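Flavodoxin (Bacillus cereus, PDB 6FSG) binds flavin mononucleotide and probably serves as a low-potential electron donor to a number of redox enzymes. Local coordinates at residues 46-52 / 78-84; 87-93 / 119-125. The contacts are given in a common frame with arbitrary orientation. Where two conformers were deposited one is given. Residue numbers count along the deposited sequence, not the author numbering.

In the fold
Both contacts belong to the five-stranded parallel sheet of the flavodoxin fold, strand order 2-1-3-4-5, and their centres lie about 23 Å apart on opposite sides of the centre of the chain. Interaction 1 sits at the entry to the neighbouring strands 51-55 and 84-91, away from the flavin. Interaction 2 joins the far end of strand 84-91 to strand 115-124 at one edge of the sheet. Both segments of interaction 1 precede those of interaction 2 in the sequence. Strand 84-91 thus runs from one contact to the other, beginning against strand 51-55 and ending, at its C-terminal end, in the FMN pocket, where parallel alpha/beta folds commonly bind their ligands.

Interaction 1: residues 46-52 / 78-84; sequences LEQYDGI and IDLTGKK
Residues 46-48 end a 3-10 segment, and from there the chain passes through a short loop into the strand that starts at Gly51. Leu46 (rotamer mt) points at the opposing loop, its CB 3.8 Å from Leu80 CD2 and its CD1 4.0 Å from Ile78 CD1; strand 2-7 lies against the same leucine. Glu47 extends its side chain (m, then t) so that OE2 accepts a hydrogen bond from Asp79 N at 2.8 Å. Its carbonyl O takes the ammonium of Lys83, NZ to O 3.0 Å, and a weak hydrogen bond also joins Lys83 NZ to Tyr49 O (2.9 Å). Lys83 adopts the mmtt rotamer, which places NZ within reach of both carbonyls.

The partner segment is shaped by two turns: an Asx turn, with Asp79 OD1 accepting from Thr81 N at 3.0 Å, and a type II turn over Leu80-Lys83, closed by Lys83 N to Leu80 O at 3.1 Å, with Gly82 at phi 93°. This turn delivers the chain to strand 84-91, which starts parallel to strand 51-55 in the central sheet of the flavodoxin fold.

At Asp50 the backbone O accepts a weak bond from Lys84 N (3.3 Å), and a water bridges this O (3.0 Å) to Lys84 NZ (2.6 Å). Gly51 pairs with Lys84, CA to CA 4.7 Å, its CA 3.1 Å from Lys84 O. Ile52 N donates to that same Lys84 O at 2.8 Å, while Ile52 CD1 rests 3.9 Å from Leu80 CD2.

Interaction 2: residues 87-93 / 119-125; sequences VFGSCDS and EGLKVEL. With FMN (flavin mononucleotide), chain B; SO4 (sulfate ion), chain C.
The last strand pair of the flavodoxin sheet, joined by the right-handed beta-alpha-beta crossover through helix 100-111, carries part of the FMN site at its C-terminal end. Strands 87-91 and 121-124 run parallel, their axes approaching to 4.5 Å at a signed crossing angle of -25°, pairing Phe88 with Leu121, Gly89 with Lys122, Ser90 with Val123 and Cys91 with Glu124. Hydrogen bonds link Leu121 N to Val87 O (3.1 Å), Gly89 N to Leu121 O (2.9 Å), Val123 N to Gly89 O (3.1 Å), Cys91 N to Val123 O (2.8 Å, weak) and Leu125 N to Cys91 O (2.8 Å). Phe88 and Leu121 touch through their CB atoms (4.0 Å) on the face packed by helices 13-26 and 129-144; Cys91 SG lies 3.6 Å from Lys122 CB on the other. Just past strand 87-91, Ser93 N (3.0 Å) and Ser93 OG (3.1 Å) donate to Glu124 OE2. Asp92 N donates to flavin O2 (3.1 Å). Ser90 OG (chi1 t) donates to Leu125 O at 2.8 Å and accepts from ribityl O4' of FMN at 2.7 Å.

Interaction 1: residues 46-52 / 78-84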
ATOM      1  N   LEU A  46      -3.891   2.196  11.969  1.00  8.91           N
ATOM      2  CA  LEU A  46      -3.913   0.887  11.325  1.00  9.46           C
ATOM      3  C   LEU A  46      -4.489  -0.192  12.231  1.00 10.43           C
ATOM      4  O   LEU A  46      -4.982  -1.211  11.732  1.00 12.50           O
ATOM      5  CB  LEU A  46      -2.516   0.458  10.893  1.00  9.00           C
ATOM      6  CG  LEU A  46      -1.819   1.344   9.867  1.00  7.87           C
ATOM      7  CD1 LEU A  46      -0.526   0.702   9.444  1.00  7.10           C
ATOM      8  CD2 LEU A  46      -2.682   1.640   8.644  1.00  8.87           C
ATOM      9  N   GLU A  47      -4.430   0.001  13.550  1.00  9.17           N
ATOM     10  CA  GLU A  47      -4.981  -0.987  14.469  1.00  9.67           C
ATOM     11  C   GLU A  47      -6.498  -1.057  14.418  1.00  9.52           C
ATOM     12  O   GLU A  47      -7.085  -2.014  14.940  1.00  9.25           O
ATOM     13  CB  GLU A  47      -4.541  -0.649  15.893  1.00 10.36           C
ATOM     14  CG  GLU A  47      -3.065  -0.854  16.111  1.00 10.75           C
ATOM     15  CD  GLU A  47      -2.616  -0.538  17.519  1.00 12.49           C
ATOM     16  OE1 GLU A  47      -3.222   0.333  18.178  1.00 16.34           O
ATOM     17  OE2 GLU A  47      -1.634  -1.161  17.961  1.00 10.02           O
ATOM     18  N   GLN A  48      -7.147  -0.072  13.817  1.00  9.58           N
ATOM     19  CA  GLN A  48      -8.595   0.044  13.889  1.00  9.98           C
ATOM     20  C   GLN A  48      -9.300  -0.437  12.638  1.00  8.45           C
ATOM     21  O   GLN A  48     -10.514  -0.263  12.524  1.00 10.88           O
ATOM     22  CB  GLN A  48      -8.956   1.484  14.217  1.00 11.20           C
ATOM     23  CG  GLN A  48      -8.639   1.739  15.672  1.00 14.76           C
ATOM     24  CD  GLN A  48      -8.364   3.174  15.979  1.00 17.16           C
ATOM     25  OE1 GLN A  48      -7.254   3.658  15.789  1.00 17.82           O
ATOM     26  NE2 GLN A  48      -9.368   3.868  16.472  1.00 17.32           N
ATOM     27  N   TYR A  49      -8.577  -1.080  11.724  0.68  7.17           N
ATOM     28  CA  TYR A  49      -9.114  -1.528  10.448  0.68  6.01           C
ATOM     29  C   TYR A  49      -8.885  -3.020  10.256  0.68  6.92           C
ATOM     30  O   TYR A  49      -7.930  -3.590  10.782  0.68  8.46           O
ATOM     31  CB  TYR A  49      -8.462  -0.738   9.317  0.68  6.27           C
ATOM     32  CG  TYR A  49      -8.934   0.685   9.323  0.68  6.76           C
ATOM     33  CD1 TYR A  49     -10.091   1.050   8.656  0.68  7.87           C
ATOM     34  CD2 TYR A  49      -8.254   1.653  10.036  0.68  6.55           C
ATOM     35  CE1 TYR A  49     -10.538   2.350   8.675  0.68  8.98           C
ATOM     36  CE2 TYR A  49      -8.690   2.954  10.061  0.68  7.63           C
ATOM     37  CZ  TYR A  49      -9.838   3.302   9.384  0.68  8.14           C
ATOM     38  OH  TYR A  49     -10.297   4.604   9.399  0.68  9.13           O
ATOM     39  N   ASP A  50      -9.780  -3.650   9.487  1.00  5.90           N
ATOM     40  CA  ASP A  50      -9.702  -5.084   9.250  1.00  5.66           C
ATOM     41  C   ASP A  50      -8.673  -5.434   8.187  1.00  6.09           C
ATOM     42  O   ASP A  50      -8.127  -6.542   8.186  1.00  7.23           O
ATOM     43  CB  ASP A  50     -11.071  -5.578   8.766  1.00  6.82           C
ATOM     44  CG  ASP A  50     -12.189  -5.314   9.775  1.00  6.97           C
ATOM     45  OD1 ASP A  50     -11.924  -5.396  10.989  1.00  7.33           O
ATOM     46  OD2 ASP A  50     -13.343  -5.039   9.363  1.00  9.04           O
ATOM     47  N   GLY A  51      -8.443  -4.525   7.260  1.00  5.29           N
ATOM     48  CA  GLY A  51      -7.485  -4.738   6.198  1.00  5.49           C
ATOM     49  C   GLY A  51      -6.769  -3.437   5.923  1.00  4.80           C
ATOM     50  O   GLY A  51      -7.333  -2.350   6.074  1.00  5.68           O
ATOM     51  N   ILE A  52      -5.509  -3.565   5.518  1.00  4.15           N
ATOM     52  CA  ILE A  52      -4.593  -2.444   5.364  1.00  3.94           C
ATOM     53  C   ILE A  52      -3.894  -2.567   4.020  1.00  3.92           C
ATOM     54  O   ILE A  52      -3.296  -3.605   3.728  1.00  4.50           O
ATOM     55  CB  ILE A  52      -3.525  -2.459   6.476  1.00  4.72           C
ATOM     56  CG1 ILE A  52      -4.162  -2.304   7.862  1.00  6.22           C
ATOM     57  CG2 ILE A  52      -2.492  -1.395   6.195  1.00  5.50           C
ATOM     58  CD1 ILE A  52      -3.242  -2.742   8.988  1.00  8.22           C
ATOM     59  N   ILE A  78       2.813  -0.590  17.023  1.00  8.81           N
ATOM     60  CA  ILE A  78       1.440  -1.017  16.754  1.00  8.97           C
ATOM     61  C   ILE A  78       1.346  -2.534  16.628  1.00  7.91           C
ATOM     62  O   ILE A  78       2.307  -3.211  16.246  1.00  8.23           O
ATOM     63  CB  ILE A  78       0.846  -0.299  15.508  1.00  8.75           C
ATOM     64  CG1 ILE A  78       1.521  -0.783  14.224  1.00  7.46           C
ATOM     65  CG2 ILE A  78       0.957   1.218  15.674  1.00  9.91           C
ATOM     66  CD1 ILE A  78       1.053  -0.111  12.976  1.00  7.51           C
ATOM     67  N   ASP A  79       0.146  -3.057  16.906  1.00  8.00           N
ATOM     68  CA  ASP A  79      -0.156  -4.489  16.883  1.00  7.63           C
ATOM     69  C   ASP A  79      -1.138  -4.746  15.744  1.00  7.61           C
ATOM     70  O   ASP A  79      -2.288  -4.298  15.793  1.00  8.73           O
ATOM     71  CB  ASP A  79      -0.733  -4.902  18.239  1.00  9.15           C
ATOM     72  CG  ASP A  79      -1.059  -6.380  18.333  1.00 10.18           C
ATOM     73  OD1 ASP A  79      -1.012  -7.100  17.312  1.00 10.28           O
ATOM     74  OD2 ASP A  79      -1.372  -6.813  19.461  1.00 12.25           O
ATOM     75  N   LEU A  80      -0.672  -5.446  14.705  1.00  6.66           N
ATOM     76  CA  LEU A  80      -1.492  -5.740  13.537  1.00  6.35           C
ATOM     77  C   LEU A  80      -1.850  -7.217  13.422  1.00  6.77           C
ATOM     78  O   LEU A  80      -2.255  -7.663  12.344  1.00  6.03           O
ATOM     79  CB  LEU A  80      -0.803  -5.269  12.253  1.00  6.34           C
ATOM     80  CG  LEU A  80      -0.394  -3.796  12.228  1.00  6.25           C
ATOM     81  CD1 LEU A  80       0.268  -3.450  10.912  1.00  7.30           C
ATOM     82  CD2 LEU A  80      -1.605  -2.900  12.473  1.00  7.86           C
ATOM     83  N   THR A  81      -1.710  -7.994  14.505  0.73  6.49           N
ATOM     84  CA  THR A  81      -2.013  -9.419  14.426  0.73  6.75           C
ATOM     85  C   THR A  81      -3.474  -9.612  14.031  0.73  6.77           C
ATOM     86  O   THR A  81      -4.372  -8.958  14.567  0.73  7.11           O
ATOM     87  CB  THR A  81      -1.733 -10.160  15.742  0.73  7.17           C
ATOM     88  OG1 THR A  81      -2.464  -9.570  16.828  0.73  6.57           O
ATOM     89  CG2 THR A  81      -0.231 -10.187  16.033  0.73  8.11           C
ATOM     90  N   GLY A  82      -3.700 -10.510  13.085  1.00  8.99           N
ATOM     91  CA  GLY A  82      -5.014 -10.786  12.562  1.00 10.46           C
ATOM     92  C   GLY A  82      -5.407 -10.005  11.320  1.00  8.66           C
ATOM     93  O   GLY A  82      -6.288 -10.452  10.581  1.00 12.92           O
ATOM     94  N   LYS A  83      -4.789  -8.850  11.076  0.68  6.57           N
ATOM     95  CA  LYS A  83      -5.195  -8.010   9.959  0.68  6.13           C
ATOM     96  C   LYS A  83      -4.693  -8.606   8.646  0.68  5.15           C
ATOM     97  O   LYS A  83      -3.694  -9.336   8.616  0.68  7.03           O
ATOM     98  CB  LYS A  83      -4.630  -6.594  10.108  0.68  8.50           C
ATOM     99  CG  LYS A  83      -4.760  -5.978  11.491  0.68 10.35           C
ATOM    100  CD  LYS A  83      -6.192  -5.728  11.873  0.68 10.82           C
ATOM    101  CE  LYS A  83      -6.261  -4.704  12.997  0.68 10.37           C
ATOM    102  NZ  LYS A  83      -7.645  -4.586  13.501  0.68 10.30           N
ATOM    103  N   LYS A  84      -5.409  -8.305   7.556  0.68  4.97           N
ATOM    104  CA  LYS A  84      -4.992  -8.663   6.202  0.68  4.67           C
ATOM    105  C   LYS A  84      -4.348  -7.438   5.561  0.68  3.94           C
ATOM    106  O   LYS A  84      -4.888  -6.331   5.668  0.68  4.16           O
ATOM    107  CB  LYS A  84      -6.182  -9.092   5.341  0.68  8.07           C
ATOM    108  CG  LYS A  84      -7.199  -9.983   6.027  0.68 11.75           C
ATOM    109  CD  LYS A  84      -6.602 -11.267   6.543  0.68 11.98           C
ATOM    110  CE  LYS A  84      -7.678 -12.147   7.202  0.68 10.84           C
ATOM    111  NZ  LYS A  84      -8.033 -11.687   8.584  0.68 11.04           N
TER
HETATM  112  O   HOH W   1      -9.165  -9.321   8.328  1.00 20.38           O

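Interaction 2: residues 87-93 / 119-125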
ATOM      1  N   VAL A  87       0.639  -4.437  -0.326  1.00  2.89           N
ATOM      2  CA  VAL A  87       1.406  -3.242  -0.680  1.00  3.20           C
ATOM      3  C   VAL A  87       1.594  -3.155  -2.190  1.00  3.17           C
ATOM      4  O   VAL A  87       1.807  -4.169  -2.863  1.00  3.26           O
ATOM      5  CB  VAL A  87       2.778  -3.268   0.026  1.00  2.75           C
ATOM      6  CG1 VAL A  87       3.583  -2.013  -0.228  1.00  3.71           C
ATOM      7  CG2 VAL A  87       2.615  -3.446   1.528  1.00  4.52           C
ATOM      8  N   PHE A  88       1.565  -1.920  -2.709  1.00  3.14           N
ATOM      9  CA  PHE A  88       1.771  -1.631  -4.125  1.00  2.64           C
ATOM     10  C   PHE A  88       2.625  -0.372  -4.269  1.00  2.95           C
ATOM     11  O   PHE A  88       2.809   0.391  -3.315  1.00  3.40           O
ATOM     12  CB  PHE A  88       0.440  -1.420  -4.879  1.00  3.48           C
ATOM     13  CG  PHE A  88      -0.328  -0.201  -4.431  1.00  3.34           C
ATOM     14  CD1 PHE A  88      -1.215  -0.271  -3.367  1.00  3.39           C
ATOM     15  CD2 PHE A  88      -0.184   1.009  -5.090  1.00  3.39           C
ATOM     16  CE1 PHE A  88      -1.916   0.851  -2.954  1.00  3.96           C
ATOM     17  CE2 PHE A  88      -0.888   2.128  -4.679  1.00  3.28           C
ATOM     18  CZ  PHE A  88      -1.742   2.050  -3.612  1.00  3.50           C
ATOM     19  N   GLY A  89       3.140  -0.139  -5.476  1.00  3.53           N
ATOM     20  CA  GLY A  89       3.835   1.113  -5.749  1.00  4.28           C
ATOM     21  C   GLY A  89       4.274   1.231  -7.195  1.00  4.46           C
ATOM     22  O   GLY A  89       4.398   0.236  -7.913  1.00  4.36           O
ATOM     23  N   SER A  90       4.507   2.478  -7.612  1.00  4.53           N
ATOM     24  CA  SER A  90       5.162   2.756  -8.888  1.00  5.31           C
ATOM     25  C   SER A  90       6.675   2.831  -8.672  1.00  5.62           C
ATOM     26  O   SER A  90       7.144   3.181  -7.587  1.00  6.09           O
ATOM     27  CB  SER A  90       4.647   4.051  -9.519  1.00  4.94           C
ATOM     28  OG  SER A  90       5.293   4.297 -10.762  1.00  5.34           O
ATOM     29  N   CYS A  91       7.420   2.469  -9.731  0.73  6.41           N
ATOM     30  CA  CYS A  91       8.827   2.072  -9.683  0.73  6.69           C
ATOM     31  C   CYS A  91       9.529   2.599 -10.938  0.73  6.02           C
ATOM     32  O   CYS A  91       8.890   3.076 -11.878  0.73  6.51           O
ATOM     33  CB  CYS A  91       8.957   0.536  -9.616  0.73  6.98           C
ATOM     34  SG  CYS A  91       7.990  -0.242  -8.281  0.73  5.87           S
ATOM     35  N   ASP A  92      10.856   2.491 -10.975  1.00  5.50           N
ATOM     36  CA  ASP A  92      11.614   2.945 -12.146  1.00  5.73           C
ATOM     37  C   ASP A  92      12.865   2.097 -12.317  1.00  6.03           C
ATOM     38  O   ASP A  92      13.758   2.123 -11.464  1.00  6.86           O
ATOM     39  CB  ASP A  92      11.951   4.433 -11.970  1.00  5.02           C
ATOM     40  CG  ASP A  92      12.591   5.087 -13.193  1.00  5.74           C
ATOM     41  OD1 ASP A  92      13.052   4.405 -14.131  1.00  6.53           O
ATOM     42  OD2 ASP A  92      12.664   6.335 -13.167  1.00  6.97           O
ATOM     43  N   SER A  93      12.939   1.337 -13.404  0.54  7.00           N
ATOM     44  CA  SER A  93      14.072   0.443 -13.629  0.54  8.21           C
ATOM     45  C   SER A  93      15.333   1.162 -14.118  0.54  6.56           C
ATOM     46  O   SER A  93      16.299   0.494 -14.511  0.54  5.28           O
ATOM     47  CB  SER A  93      13.679  -0.670 -14.598  0.54  9.89           C
ATOM     48  OG  SER A  93      13.260  -0.108 -15.823  0.54 11.47           O
ATOM     49  N   GLU A 119       1.498 -10.858  -3.031  1.00  4.16           N
ATOM     50  CA  GLU A 119       2.824 -10.361  -3.380  1.00  4.48           C
ATOM     51  C   GLU A 119       2.756  -8.848  -3.612  1.00  4.31           C
ATOM     52  O   GLU A 119       1.718  -8.292  -3.965  1.00  4.56           O
ATOM     53  CB  GLU A 119       3.343 -11.093  -4.625  1.00  5.69           C
ATOM     54  CG  GLU A 119       3.445 -12.629  -4.415  1.00  7.41           C
ATOM     55  CD  GLU A 119       4.072 -13.402  -5.562  1.00  9.70           C
ATOM     56  OE1 GLU A 119       4.148 -12.871  -6.678  1.00 10.84           O
ATOM     57  OE2 GLU A 119       4.469 -14.567  -5.345  1.00 11.62           O
ATOM     58  N   GLY A 120       3.883  -8.170  -3.429  1.00  4.37           N
ATOM     59  CA  GLY A 120       3.913  -6.749  -3.725  1.00  4.00           C
ATOM     60  C   GLY A 120       3.668  -6.494  -5.204  1.00  4.08           C
ATOM     61  O   GLY A 120       4.192  -7.200  -6.068  1.00  5.46           O
ATOM     62  N   LEU A 121       2.873  -5.461  -5.498  1.00  3.69           N
ATOM     63  CA  LEU A 121       2.553  -5.072  -6.868  1.00  3.88           C
ATOM     64  C   LEU A 121       3.431  -3.886  -7.257  1.00  4.00           C
ATOM     65  O   LEU A 121       3.339  -2.812  -6.647  1.00  4.62           O
ATOM     66  CB  LEU A 121       1.071  -4.710  -7.012  1.00  4.95           C
ATOM     67  CG  LEU A 121       0.653  -4.121  -8.373  1.00  6.72           C
ATOM     68  CD1 LEU A 121       0.956  -5.049  -9.564  1.00  6.93           C
ATOM     69  CD2 LEU A 121      -0.817  -3.712  -8.417  1.00  7.26           C
ATOM     70  N   LYS A 122       4.272  -4.083  -8.273  1.00  3.74           N
ATOM     71  CA  LYS A 122       5.178  -3.055  -8.765  1.00  4.19           C
ATOM     72  C   LYS A 122       4.843  -2.735 -10.214  1.00  5.35           C
ATOM     73  O   LYS A 122       4.801  -3.635 -11.059  1.00  5.98           O
ATOM     74  CB  LYS A 122       6.626  -3.537  -8.683  1.00  4.18           C
ATOM     75  CG  LYS A 122       7.117  -3.730  -7.260  1.00  3.27           C
ATOM     76  CD  LYS A 122       8.533  -4.240  -7.225  1.00  3.29           C
ATOM     77  CE  LYS A 122       9.025  -4.426  -5.798  1.00  3.74           C
ATOM     78  NZ  LYS A 122      10.505  -4.727  -5.735  1.00  4.29           N
ATOM     79  N   VAL A 123       4.652  -1.451 -10.506  1.00  5.75           N
ATOM     80  CA  VAL A 123       4.361  -0.971 -11.853  1.00  5.59           C
ATOM     81  C   VAL A 123       5.437   0.035 -12.239  1.00  6.57           C
ATOM     82  O   VAL A 123       5.838   0.868 -11.423  1.00  7.21           O
ATOM     83  CB  VAL A 123       2.957  -0.328 -11.906  1.00  7.27           C
ATOM     84  CG1 VAL A 123       2.775   0.499 -13.177  1.00  7.59           C
ATOM     85  CG2 VAL A 123       1.869  -1.399 -11.807  1.00  8.01           C
ATOM     86  N   GLU A 124       5.900  -0.046 -13.486  1.00  6.43           N
ATOM     87  CA  GLU A 124       6.906   0.874 -14.012  1.00  7.40           C
ATOM     88  C   GLU A 124       6.271   2.217 -14.359  1.00  7.10           C
ATOM     89  O   GLU A 124       5.424   2.297 -15.252  1.00  7.99           O
ATOM     90  CB  GLU A 124       7.523   0.264 -15.273  1.00  8.99           C
ATOM     91  CG  GLU A 124       8.602   1.095 -15.949  1.00 11.67           C
ATOM     92  CD  GLU A 124       9.969   0.874 -15.346  1.00 15.45           C
ATOM     93  OE1 GLU A 124      10.193  -0.214 -14.771  1.00 17.02           O
ATOM     94  OE2 GLU A 124      10.825   1.784 -15.451  1.00 16.70           O
ATOM     95  N   LEU A 125       6.697   3.273 -13.670  1.00  6.25           N
ATOM     96  CA  LEU A 125       6.283   4.657 -13.961  1.00  6.13           C
ATOM     97  C   LEU A 125       4.761   4.727 -14.112  1.00  5.96           C
ATOM     98  O   LEU A 125       4.034   4.289 -13.207  1.00  5.99           O
ATOM     99  CB  LEU A 125       7.090   5.192 -15.137  1.00  5.43           C
ATOM    100  CG  LEU A 125       8.589   5.312 -14.892  1.00  6.64           C
ATOM    101  CD1 LEU A 125       9.299   5.803 -16.168  1.00  7.32           C
ATOM    102  CD2 LEU A 125       8.865   6.236 -13.711  1.00  7.91           C
TER
HETATM  103  N1  FMN B1001      12.522   4.167  -8.172  1.00 11.30           N
HETATM  104  C2  FMN B1001      12.936   2.919  -7.817  1.00 10.48           C
HETATM  105  O2  FMN B1001      12.245   1.985  -8.215  1.00  8.41           O
HETATM  106  N3  FMN B1001      14.049   2.758  -7.002  1.00 11.23           N
HETATM  107  C4  FMN B1001      14.741   3.838  -6.483  1.00 12.38           C
HETATM  108  O4  FMN B1001      15.727   3.617  -5.743  1.00 13.27           O
HETATM  109  C4A FMN B1001      14.288   5.128  -6.851  1.00 11.37           C
HETATM  110  N5  FMN B1001      14.893   6.294  -6.405  1.00 14.01           N
HETATM  111  C5A FMN B1001      14.411   7.541  -6.785  1.00 13.27           C
HETATM  112  C6  FMN B1001      15.053   8.718  -6.376  1.00 14.31           C
HETATM  113  C7  FMN B1001      14.607   9.974  -6.798  1.00 15.18           C
HETATM  114  C7M FMN B1001      15.309  11.230  -6.329  1.00 16.52           C
HETATM  115  C8  FMN B1001      13.524  10.025  -7.686  1.00 15.24           C
HETATM  116  C8M FMN B1001      12.995  11.330  -8.207  1.00 15.03           C
HETATM  117  C9  FMN B1001      12.913   8.856  -8.128  1.00 13.32           C
HETATM  118  C9A FMN B1001      13.347   7.619  -7.685  1.00 12.00           C
HETATM  119  N10 FMN B1001      12.692   6.481  -8.107  1.00 10.70           N
HETATM  120  C10 FMN B1001      13.185   5.259  -7.706  1.00 10.82           C
HETATM  121  C1' FMN B1001      11.558   6.533  -9.108  1.00 10.45           C
HETATM  122  C2' FMN B1001      10.159   6.829  -8.584  1.00 10.00           C
HETATM  123  O2' FMN B1001       9.806   5.918  -7.575  1.00 10.24           O
HETATM  124  C3' FMN B1001       9.207   6.703  -9.783  1.00  9.81           C
HETATM  125  O3' FMN B1001       9.357   7.849 -10.582  1.00 10.10           O
HETATM  126  C4' FMN B1001       7.717   6.574  -9.438  1.00  8.44           C
HETATM  127  O4' FMN B1001       6.926   6.467 -10.621  1.00  6.78           O
HETATM  128  C5' FMN B1001       7.204   7.759  -8.635  1.00  8.23           C
HETATM  129  O5' FMN B1001       5.891   7.420  -8.227  1.00  6.43           O
HETATM  130  P   FMN B1001       4.906   8.632  -7.995  1.00  5.76           P
HETATM  131  O1P FMN B1001       3.709   8.082  -7.271  1.00  5.06           O
HETATM  132  O2P FMN B1001       4.490   9.148  -9.334  1.00  5.88           O
HETATM  133  O3P FMN B1001       5.646   9.677  -7.202  1.00  8.38           O
HETATM  134  S   SO4 C1002      -0.708 -13.180  -5.522  0.64 21.35           S
HETATM  135  O1  SO4 C1002       0.186 -13.879  -6.440  0.64 22.03           O
HETATM  136  O2  SO4 C1002      -1.840 -12.582  -6.226  0.64 22.43           O
HETATM  137  O3  SO4 C1002      -1.261 -14.129  -4.558  0.64 22.59           O
HETATM  138  O4  SO4 C1002       0.053 -12.161  -4.812  0.64 21.37           O
HETATM  139  O   HOH W   2       1.292  -7.081  -1.311  1.00  5.39           O